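Local coordinates for ATP-dependent DNA helicase (Mycobacterium smegmatis, PDB 5V9X), which tracks 3'-to-5' along single-stranded DNA and unwinds RNA:DNA duplexes, using the energy of ATP hydrolysis, at residues Ser259-Val264 and Gln425-Pro430; Ile294-Ser299 and Val397-Ala402; Glu761-Val766 and Ala840-Met845. All coordinates share one frame; numbering follows the deposited sequence.

Contacts 1 and 2 hold one element, the parallel sheet of the second RecA-like domain: strands 424-429 and 394-400 are neighbours in it, and the backbone pairs Val427 O with Gln399 N and Phe429 O with Glu401 N are probable hydrogen bonds between them. Both contacts are largely buried, their centres about 10 Å apart. Contact 1 is backbone pairing with apolar cover, whereas contact 2 adds a polar network of side chains at the strand ends, where the DNA passes. Contact 3 lies about 35 to 38 Å away, centre to centre; it is also largely buried, with an exposed glutamate at its border, but is helix packing without hydrogen bonds.

Contact 1: residues Ser259-Val264 and Gln425-Pro430; sequences SVQVPV and QGVLFP
The Phe429 ring meets Pro263 and Gln261 across this contact. Pro263 CG lies at the ring edge, near its plane, 4.1 Å from Phe429 CE2, while the Gln261 backbone O approaches obliquely. The carboxamide of Gln261 is turned 70° from the ring, and its OE1 lies 3.6 Å from Phe429 CZ. Val427 CG1 is 3.5 Å from Gln261 CD and only slightly farther from CG, NE2 and OE1, a spread that puts the methyl over the amide face. The extended chain of Gln261 explains this reach: with CG anti to its carbonyl carbon (chi1 -61°), it runs past both Val427 and Phe429.

The backbones themselves pair in parallel, Ser259 with Val427 and Val260 with Leu428. Leu428 N donates to Ser259 O at 2.7 Å, and Gln261 N donates to Leu428 O at 3.0 Å. On the face carrying Val260 and Leu428, Pro430 CG packs 3.8 Å from Val260 CG1 and also touches Val262. Helix 433-448 covers that face, helix 276-288 reaches Gln261 and Phe429, and Ser259 OG is bonded to Gly656 O. Strands 256-262 and 424-429 diverge by 37°, the twisted parallel pairing of an open alpha/beta sheet sandwiched between helices, here the second RecA-like domain of a helicase.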
loop_
_atom_site.group_PDB
_atom_site.type_symbol
_atom_site.label_atom_id
_atom_site.label_comp_id
_atom_site.label_asym_id
_atom_site.label_seq_id
_atom_site.Cartn_x
_atom_site.Cartn_y
_atom_site.Cartn_z
ATOM N N SER A 259 -13.565 9.288 15.555
ATOM C CA SER A 259 -14.673 10.207 15.351
ATOM C C SER A 259 -14.863 10.442 13.860
ATOM O O SER A 259 -13.884 10.556 13.116
ATOM C CB SER A 259 -14.419 11.535 16.073
ATOM O OG SER A 259 -15.343 12.525 15.666
ATOM N N VAL A 260 -16.122 10.508 13.432
ATOM C CA VAL A 260 -16.484 10.792 12.047
ATOM C C VAL A 260 -17.309 12.070 12.055
ATOM O O VAL A 260 -18.473 12.063 12.476
ATOM C CB VAL A 260 -17.261 9.639 11.398
ATOM C CG1 VAL A 260 -17.692 10.017 9.990
ATOM C CG2 VAL A 260 -16.417 8.379 11.370
ATOM N N GLN A 261 -16.715 13.165 11.589
ATOM C CA GLN A 261 -17.331 14.483 11.646
ATOM C C GLN A 261 -17.794 14.907 10.258
ATOM O O GLN A 261 -17.031 14.824 9.288
ATOM C CB GLN A 261 -16.355 15.511 12.227
ATOM C CG GLN A 261 -15.907 15.183 13.649
ATOM C CD GLN A 261 -14.983 16.231 14.246
ATOM O OE1 GLN A 261 -14.768 17.294 13.662
ATOM N NE2 GLN A 261 -14.432 15.935 15.420
ATOM N N VAL A 262 -19.046 15.351 10.172
ATOM C CA VAL A 262 -19.622 15.902 8.947
ATOM C C VAL A 262 -20.095 17.322 9.244
ATOM O O VAL A 262 -21.087 17.508 9.964
ATOM C CB VAL A 262 -20.771 15.027 8.421
ATOM C CG1 VAL A 262 -21.513 15.743 7.304
ATOM C CG2 VAL A 262 -20.236 13.692 7.934
ATOM N N PRO A 263 -19.421 18.350 8.719
ATOM C CA PRO A 263 -19.729 19.725 9.146
ATOM C C PRO A 263 -21.045 20.273 8.614
ATOM O O PRO A 263 -21.543 21.261 9.168
ATOM C CB PRO A 263 -18.538 20.537 8.610
ATOM C CG PRO A 263 -17.481 19.520 8.265
ATOM C CD PRO A 263 -18.226 18.292 7.862
ATOM N N VAL A 264 -21.623 19.683 7.572
ATOM C CA VAL A 264 -22.816 20.248 6.942
ATOM C C VAL A 264 -24.053 19.455 7.354
ATOM O O VAL A 264 -23.954 18.251 7.628
ATOM C CB VAL A 264 -22.668 20.289 5.411
ATOM C CG1 VAL A 264 -21.495 21.168 5.015
ATOM C CG2 VAL A 264 -22.487 18.895 4.856
ATOM N N GLN A 425 -5.904 9.935 19.165
ATOM C CA GLN A 425 -7.095 10.694 18.805
ATOM C C GLN A 425 -7.172 10.813 17.287
ATOM O O GLN A 425 -6.235 11.308 16.651
ATOM C CB GLN A 425 -7.053 12.072 19.463
ATOM C CG GLN A 425 -8.398 12.754 19.605
ATOM C CD GLN A 425 -8.316 14.001 20.462
ATOM O OE1 GLN A 425 -7.405 14.146 21.283
ATOM N NE2 GLN A 425 -9.263 14.912 20.272
ATOM N N GLY A 426 -8.283 10.361 16.707
ATOM C CA GLY A 426 -8.418 10.359 15.262
ATOM C C GLY A 426 -9.777 10.790 14.752
ATOM O O GLY A 426 -10.805 10.253 15.173
ATOM N N VAL A 427 -9.796 11.753 13.835
ATOM C CA VAL A 427 -11.026 12.267 13.245
ATOM C C VAL A 427 -11.003 11.975 11.749
ATOM O O VAL A 427 -9.990 12.210 11.081
ATOM C CB VAL A 427 -11.193 13.776 13.505
ATOM C CG1 VAL A 427 -12.449 14.296 12.824
ATOM C CG2 VAL A 427 -11.241 14.055 14.998
ATOM N N LEU A 428 -12.117 11.463 11.232
ATOM C CA LEU A 428 -12.282 11.187 9.810
ATOM C C LEU A 428 -13.324 12.134 9.229
ATOM O O LEU A 428 -14.411 12.288 9.794
ATOM C CB LEU A 428 -12.703 9.734 9.572
ATOM C CG LEU A 428 -11.612 8.677 9.361
ATOM C CD1 LEU A 428 -10.841 8.398 10.643
ATOM C CD2 LEU A 428 -12.216 7.398 8.805
ATOM N N PHE A 429 -12.990 12.762 8.103
ATOM C CA PHE A 429 -13.910 13.650 7.402
ATOM C C PHE A 429 -14.344 13.009 6.093
ATOM O O PHE A 429 -13.531 12.911 5.160
ATOM C CB PHE A 429 -13.260 15.008 7.128
ATOM C CG PHE A 429 -13.172 15.902 8.331
ATOM C CD1 PHE A 429 -12.080 15.839 9.178
ATOM C CD2 PHE A 429 -14.175 16.818 8.606
ATOM C CE1 PHE A 429 -11.992 16.668 10.282
ATOM C CE2 PHE A 429 -14.093 17.648 9.709
ATOM C CZ PHE A 429 -12.999 17.572 10.548
ATOM N N PRO A 430 -15.587 12.551 5.971
ATOM C CA PRO A 430 -16.074 12.094 4.665
ATOM C C PRO A 430 -16.114 13.239 3.663
ATOM O O PRO A 430 -16.401 14.387 4.010
ATOM C CB PRO A 430 -17.482 11.573 4.972
ATOM C CG PRO A 430 -17.465 11.263 6.430
ATOM C CD PRO A 430 -16.553 12.277 7.048
#

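Contact 2: residues Ile294-Ser299 and Val397-Ala402; sequences IVFANS and VIQVEA. With nucleotides of chain B.
Val397 begins the pairing beside Ile294 and sends CG1 to the edge of the Phe296 ring, in its plane, 3.6 Å from Phe296 CD2; Ile294 CG2 covers one face of that ring. Ile398 uses both its backbone polar groups: its N donates to Ile294 O at 2.8 Å, and its O receives Phe296 N in a nearly straight bond (169° at the hydrogen). Ile398 CB touches Val295 CG2 on the face of the sheet opposite Phe296. Gln399 leaves the strand with CG anti to the backbone N and then bends at chi2 (63°), which brings OE1 against Phe296 CB at 3.2 Å; the two side chains cross at about a right angle, although the amide and ring planes are only 13° apart. Gln399 NE2 donates to Asn298 OD1 at 3.3 Å and to the backbone O of Glu401, while Gln399 OE1 and Asn298 OD1 both accept from Arg412, a bridge that would fix the rotation of both amides. Val400 N closes the ladder on Phe296 O. Glu401 OE1 is met from above its carboxylate plane by Asn298 ND2 at 3.2 Å, and Ala402 O takes a second bond from that nitrogen at 3.1 Å, nearly in the Asn298 amide plane.

Asn298 thus ties the two strand ends together, and its backbone O comes within 3.4 Å of C1' of DG6 of chain B. Ser299 CA is 3.4 Å from OP1 of DC7 of chain B, consistent with a helicase loop lying along the tracking strand. Ser299 also N-caps helix 300-318, its OG accepting from Leu302 N. Strands 378-381 and 424-429 flank the pair in the sheet; helices 276-288 and 300-318 pack on Val400, and helix 433-448 touches Glu401 and Ala402.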
loop_
_atom_site.group_PDB
_atom_site.type_symbol
_atom_site.label_atom_id
_atom_site.label_comp_id
_atom_site.label_asym_id
_atom_site.label_seq_id
_atom_site.Cartn_x
_atom_site.Cartn_y
_atom_site.Cartn_z
ATOM N N ILE A 294 -1.518 15.826 12.400
ATOM C CA ILE A 294 -1.207 15.340 11.062
ATOM C C ILE A 294 -2.525 15.164 10.323
ATOM O O ILE A 294 -3.389 14.390 10.755
ATOM C CB ILE A 294 -0.413 14.027 11.095
ATOM C CG1 ILE A 294 0.876 14.194 11.899
ATOM C CG2 ILE A 294 -0.098 13.567 9.680
ATOM C CD1 ILE A 294 1.662 12.909 12.052
ATOM N N VAL A 295 -2.685 15.891 9.223
ATOM C CA VAL A 295 -3.830 15.741 8.335
ATOM C C VAL A 295 -3.381 14.898 7.151
ATOM O O VAL A 295 -2.484 15.299 6.401
ATOM C CB VAL A 295 -4.371 17.106 7.879
ATOM C CG1 VAL A 295 -5.634 16.930 7.046
ATOM C CG2 VAL A 295 -4.638 18.002 9.079
ATOM N N PHE A 296 -3.982 13.724 6.987
ATOM C CA PHE A 296 -3.628 12.821 5.901
ATOM C C PHE A 296 -4.563 13.034 4.718
ATOM O O PHE A 296 -5.788 13.026 4.875
ATOM C CB PHE A 296 -3.677 11.360 6.352
ATOM C CG PHE A 296 -2.479 10.927 7.151
ATOM C CD1 PHE A 296 -1.255 10.723 6.532
ATOM C CD2 PHE A 296 -2.577 10.712 8.518
ATOM C CE1 PHE A 296 -0.144 10.321 7.263
ATOM C CE2 PHE A 296 -1.473 10.309 9.255
ATOM C CZ PHE A 296 -0.254 10.114 8.627
ATOM N N ALA A 297 -3.977 13.224 3.539
ATOM C CA ALA A 297 -4.709 13.318 2.286
ATOM C C ALA A 297 -4.291 12.167 1.383
ATOM O O ALA A 297 -3.123 11.768 1.374
ATOM C CB ALA A 297 -4.452 14.659 1.592
ATOM N N ASN A 298 -5.246 11.635 0.625
ATOM C CA ASN A 298 -5.004 10.458 -0.200
ATOM C C ASN A 298 -4.352 10.781 -1.543
ATOM O O ASN A 298 -4.297 9.903 -2.410
ATOM C CB ASN A 298 -6.315 9.696 -0.426
ATOM C CG ASN A 298 -6.828 9.033 0.841
ATOM O OD1 ASN A 298 -6.091 8.874 1.814
ATOM N ND2 ASN A 298 -8.095 8.635 0.831
ATOM N N SER A 299 -3.857 12.000 -1.739
ATOM C CA SER A 299 -3.104 12.325 -2.941
ATOM C C SER A 299 -2.204 13.514 -2.641
ATOM O O SER A 299 -2.413 14.245 -1.668
ATOM C CB SER A 299 -4.024 12.628 -4.130
ATOM O OG SER A 299 -4.641 13.896 -3.992
ATOM N N VAL A 397 -4.625 13.099 14.811
ATOM C CA VAL A 397 -4.516 12.760 13.397
ATOM C C VAL A 397 -5.890 12.938 12.770
ATOM O O VAL A 397 -6.888 12.432 13.296
ATOM C CB VAL A 397 -4.000 11.325 13.177
ATOM C CG1 VAL A 397 -4.190 10.914 11.723
ATOM C CG2 VAL A 397 -2.534 11.217 13.567
ATOM N N ILE A 398 -5.943 13.666 11.662
ATOM C CA ILE A 398 -7.170 13.859 10.902
ATOM C C ILE A 398 -7.019 13.135 9.573
ATOM O O ILE A 398 -6.007 13.300 8.880
ATOM C CB ILE A 398 -7.478 15.349 10.689
ATOM C CG1 ILE A 398 -7.680 16.052 12.032
ATOM C CG2 ILE A 398 -8.704 15.512 9.814
ATOM C CD1 ILE A 398 -7.949 17.533 11.905
ATOM N N GLN A 399 -8.016 12.327 9.224
ATOM C CA GLN A 399 -8.028 11.573 7.977
ATOM C C GLN A 399 -9.118 12.149 7.083
ATOM O O GLN A 399 -10.306 12.054 7.406
ATOM C CB GLN A 399 -8.257 10.085 8.235
ATOM C CG GLN A 399 -8.437 9.258 6.972
ATOM C CD GLN A 399 -7.207 9.272 6.089
ATOM O OE1 GLN A 399 -6.081 9.190 6.579
ATOM N NE2 GLN A 399 -7.414 9.382 4.780
ATOM N N VAL A 400 -8.712 12.749 5.969
ATOM C CA VAL A 400 -9.647 13.279 4.982
ATOM C C VAL A 400 -9.959 12.167 3.991
ATOM O O VAL A 400 -9.044 11.589 3.395
ATOM C CB VAL A 400 -9.069 14.515 4.276
ATOM C CG1 VAL A 400 -9.750 14.737 2.934
ATOM C CG2 VAL A 400 -9.238 15.743 5.158
ATOM N N GLU A 401 -11.253 11.866 3.831
ATOM C CA GLU A 401 -11.755 10.726 3.065
ATOM C C GLU A 401 -11.399 9.417 3.763
ATOM O O GLU A 401 -10.451 9.369 4.553
ATOM C CB GLU A 401 -11.219 10.739 1.627
ATOM C CG GLU A 401 -11.888 9.746 0.682
ATOM C CD GLU A 401 -11.411 9.884 -0.752
ATOM O OE1 GLU A 401 -10.220 10.201 -0.960
ATOM O OE2 GLU A 401 -12.232 9.685 -1.673
ATOM N N ALA A 402 -12.161 8.361 3.502
ATOM C CA ALA A 402 -11.836 7.063 4.072
ATOM C C ALA A 402 -10.433 6.645 3.637
ATOM O O ALA A 402 -10.044 6.881 2.487
ATOM C CB ALA A 402 -12.859 6.011 3.643
ATOM P P DG B 6 -6.201 9.781 -9.610
ATOM O OP1 DG B 6 -5.481 10.922 -10.218
ATOM O OP2 DG B 6 -6.126 8.441 -10.236
ATOM O "O5'" DG B 6 -5.722 9.627 -8.104
ATOM C "C5'" DG B 6 -4.457 9.112 -7.823
ATOM C "C4'" DG B 6 -4.259 9.040 -6.330
ATOM O "O4'" DG B 6 -5.238 8.146 -5.756
ATOM C "C3'" DG B 6 -2.892 8.531 -5.898
ATOM O "O3'" DG B 6 -2.249 9.529 -5.136
ATOM C "C2'" DG B 6 -3.192 7.271 -5.068
ATOM C "C1'" DG B 6 -4.655 7.455 -4.685
ATOM N N9 DG B 6 -5.396 6.201 -4.499
ATOM C C8 DG B 6 -6.669 5.926 -4.947
ATOM N N7 DG B 6 -7.086 4.731 -4.636
ATOM C C5 DG B 6 -6.028 4.171 -3.931
ATOM C C6 DG B 6 -5.903 2.888 -3.342
ATOM O O6 DG B 6 -6.731 1.965 -3.328
ATOM N N1 DG B 6 -4.665 2.724 -2.723
ATOM C C2 DG B 6 -3.674 3.677 -2.678
ATOM N N2 DG B 6 -2.548 3.337 -2.035
ATOM N N3 DG B 6 -3.779 4.882 -3.223
ATOM C C4 DG B 6 -4.978 5.062 -3.834
ATOM P P DC B 7 -0.895 10.204 -5.668
ATOM O OP1 DC B 7 -1.062 11.671 -5.636
ATOM O OP2 DC B 7 -0.507 9.533 -6.926
ATOM O "O5'" DC B 7 0.152 9.808 -4.544
ATOM C "C5'" DC B 7 -0.267 9.798 -3.191
ATOM C "C4'" DC B 7 0.492 8.752 -2.409
ATOM O "O4'" DC B 7 0.005 7.444 -2.748
ATOM C "C3'" DC B 7 1.986 8.710 -2.703
ATOM O "O3'" DC B 7 2.688 9.403 -1.688
ATOM C "C2'" DC B 7 2.334 7.212 -2.713
ATOM C "C1'" DC B 7 1.004 6.519 -2.423
ATOM N N1 DC B 7 0.801 5.290 -3.231
ATOM C C2 DC B 7 0.853 4.039 -2.609
ATOM O O2 DC B 7 1.056 3.983 -1.389
ATOM N N3 DC B 7 0.675 2.924 -3.360
ATOM C C4 DC B 7 0.461 3.033 -4.673
ATOM N N4 DC B 7 0.291 1.907 -5.374
ATOM C C5 DC B 7 0.411 4.300 -5.324
ATOM C C6 DC B 7 0.585 5.391 -4.573
#

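Contact 3: residues Glu761-Val766 and Ala840-Met845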
loop_
_atom_site.group_PDB
_atom_site.type_symbol
_atom_site.label_atom_id
_atom_site.label_comp_id
_atom_site.label_asym_id
_atom_site.label_seq_id
_atom_site.Cartn_x
_atom_site.Cartn_y
_atom_site.Cartn_z
ATOM N N GLU A 761 -18.899 -21.284 -14.391
ATOM C CA GLU A 761 -18.772 -20.511 -15.619
ATOM C C GLU A 761 -17.785 -19.356 -15.487
ATOM O O GLU A 761 -17.253 -18.894 -16.503
ATOM C CB GLU A 761 -20.148 -19.963 -16.019
ATOM C CG GLU A 761 -20.407 -19.848 -17.514
ATOM C CD GLU A 761 -21.814 -19.353 -17.813
ATOM O OE1 GLU A 761 -22.600 -19.181 -16.857
ATOM O OE2 GLU A 761 -22.134 -19.134 -19.000
ATOM N N ILE A 762 -17.522 -18.905 -14.260
ATOM C CA ILE A 762 -16.820 -17.641 -14.041
ATOM C C ILE A 762 -15.362 -17.744 -14.468
ATOM O O ILE A 762 -14.918 -17.044 -15.385
ATOM C CB ILE A 762 -16.938 -17.211 -12.568
ATOM C CG1 ILE A 762 -18.343 -16.675 -12.288
ATOM C CG2 ILE A 762 -15.888 -16.170 -12.233
ATOM C CD1 ILE A 762 -18.652 -15.376 -12.992
ATOM N N GLU A 763 -14.595 -18.609 -13.801
ATOM C CA GLU A 763 -13.146 -18.627 -13.994
ATOM C C GLU A 763 -12.715 -18.847 -15.443
ATOM O O GLU A 763 -11.749 -18.191 -15.871
ATOM C CB GLU A 763 -12.518 -19.676 -13.066
ATOM C CG GLU A 763 -11.012 -19.808 -13.209
ATOM C CD GLU A 763 -10.342 -20.279 -11.933
ATOM O OE1 GLU A 763 -10.939 -20.105 -10.849
ATOM O OE2 GLU A 763 -9.218 -20.821 -12.013
ATOM N N PRO A 764 -13.355 -19.712 -16.240
ATOM C CA PRO A 764 -12.950 -19.798 -17.654
ATOM C C PRO A 764 -13.207 -18.517 -18.428
ATOM O O PRO A 764 -12.354 -18.101 -19.221
ATOM C CB PRO A 764 -13.793 -20.964 -18.189
ATOM C CG PRO A 764 -14.150 -21.757 -16.991
ATOM C CD PRO A 764 -14.331 -20.760 -15.896
ATOM N N ILE A 765 -14.364 -17.885 -18.218
ATOM C CA ILE A 765 -14.691 -16.649 -18.929
ATOM C C ILE A 765 -13.644 -15.578 -18.649
ATOM O O ILE A 765 -13.105 -14.954 -19.572
ATOM C CB ILE A 765 -16.102 -16.167 -18.544
ATOM C CG1 ILE A 765 -17.172 -17.067 -19.163
ATOM C CG2 ILE A 765 -16.307 -14.716 -18.959
ATOM C CD1 ILE A 765 -18.573 -16.761 -18.677
ATOM N N VAL A 766 -13.345 -15.349 -17.368
ATOM C CA VAL A 766 -12.378 -14.319 -16.995
ATOM C C VAL A 766 -11.021 -14.604 -17.629
ATOM O O VAL A 766 -10.309 -13.682 -18.048
ATOM C CB VAL A 766 -12.282 -14.213 -15.461
ATOM C CG1 VAL A 766 -11.140 -13.297 -15.057
ATOM C CG2 VAL A 766 -13.593 -13.702 -14.886
ATOM N N ALA A 840 -13.500 -15.045 -4.730
ATOM C CA ALA A 840 -14.615 -14.285 -4.174
ATOM C C ALA A 840 -15.749 -14.151 -5.183
ATOM O O ALA A 840 -16.925 -14.264 -4.820
ATOM C CB ALA A 840 -14.143 -12.908 -3.713
ATOM N N LEU A 841 -15.418 -13.908 -6.453
ATOM C CA LEU A 841 -16.452 -13.832 -7.478
ATOM C C LEU A 841 -17.169 -15.165 -7.644
ATOM O O LEU A 841 -18.374 -15.192 -7.919
ATOM C CB LEU A 841 -15.846 -13.386 -8.808
ATOM C CG LEU A 841 -16.815 -13.229 -9.984
ATOM C CD1 LEU A 841 -17.913 -12.232 -9.650
ATOM C CD2 LEU A 841 -16.079 -12.802 -11.246
ATOM N N ILE A 842 -16.454 -16.277 -7.466
ATOM C CA ILE A 842 -17.065 -17.590 -7.642
ATOM C C ILE A 842 -18.066 -17.870 -6.529
ATOM O O ILE A 842 -19.217 -18.241 -6.788
ATOM C CB ILE A 842 -15.980 -18.679 -7.721
ATOM C CG1 ILE A 842 -15.277 -18.622 -9.079
ATOM C CG2 ILE A 842 -16.581 -20.051 -7.480
ATOM C CD1 ILE A 842 -14.006 -19.435 -9.145
ATOM N N GLU A 843 -17.651 -17.696 -5.269
ATOM C CA GLU A 843 -18.570 -17.953 -4.166
ATOM C C GLU A 843 -19.759 -17.002 -4.197
ATOM O O GLU A 843 -20.868 -17.388 -3.810
ATOM C CB GLU A 843 -17.849 -17.855 -2.821
ATOM C CG GLU A 843 -18.706 -18.347 -1.655
ATOM C CD GLU A 843 -17.966 -18.372 -0.331
ATOM O OE1 GLU A 843 -16.816 -17.883 -0.276
ATOM O OE2 GLU A 843 -18.538 -18.885 0.656
ATOM N N LEU A 844 -19.554 -15.764 -4.656
ATOM C CA LEU A 844 -20.678 -14.850 -4.831
ATOM C C LEU A 844 -21.700 -15.416 -5.810
ATOM O O LEU A 844 -22.912 -15.310 -5.585
ATOM C CB LEU A 844 -20.180 -13.483 -5.301
ATOM C CG LEU A 844 -20.112 -12.356 -4.266
ATOM C CD1 LEU A 844 -19.172 -12.704 -3.120
ATOM C CD2 LEU A 844 -19.691 -11.050 -4.924
ATOM N N MET A 845 -21.231 -16.029 -6.901
ATOM C CA MET A 845 -22.146 -16.679 -7.833
ATOM C C MET A 845 -22.720 -17.959 -7.239
ATOM O O MET A 845 -23.884 -18.299 -7.487
ATOM C CB MET A 845 -21.435 -16.970 -9.153
ATOM C CG MET A 845 -21.033 -15.721 -9.910
ATOM S SD MET A 845 -22.465 -14.707 -10.331
ATOM C CE MET A 845 -21.668 -13.158 -10.736
#
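Helices 761-766 and 840-845 run largely antiparallel, at 141° between their directions, with axes 9.6 Å apart at closest approach and Ile762 CA 6.4 Å from Ile842 CA. Ile762 carries most of the contact. Its CG2, anti to the backbone N, meets Leu841 CD2 at 3.5 Å and Ile842 CG1 at 4.0 Å, while Ile762 CG1 lies 3.7 Å from Met845 CG. Leu841 and Met845 each cross the Ile762 side chain at about a right angle; CG2 faces Leu841, CG1 faces Met845, and CD1 lies between the two, which stand one helical turn apart.

Such packing joins two helices of the region that matches the DEAD/H associated family, far from the bound DNA (nearest atoms about 17 Å apart). Helix 707-725 lies against the same cluster, touching Leu841 through Val709, Met845 through Leu713 and Val766 through Pro712, and Phe757 adds to the cover of Ile762. The helix carrying Ile762 is kinked at Pro764, whose nitrogen makes no bond to the preceding turn, although Val766 N still donates to Ile762 O.

Val766 CG2 comes within 4.5 Å of Leu841 CD2, a loose approach beyond the main cluster. Towards solvent, the extended chain of Glu763 crosses Ile842 obliquely and brings OE1 to 3.6 Å from Ile842 CD1, a van der Waals contact between an exposed carboxylate and a methyl.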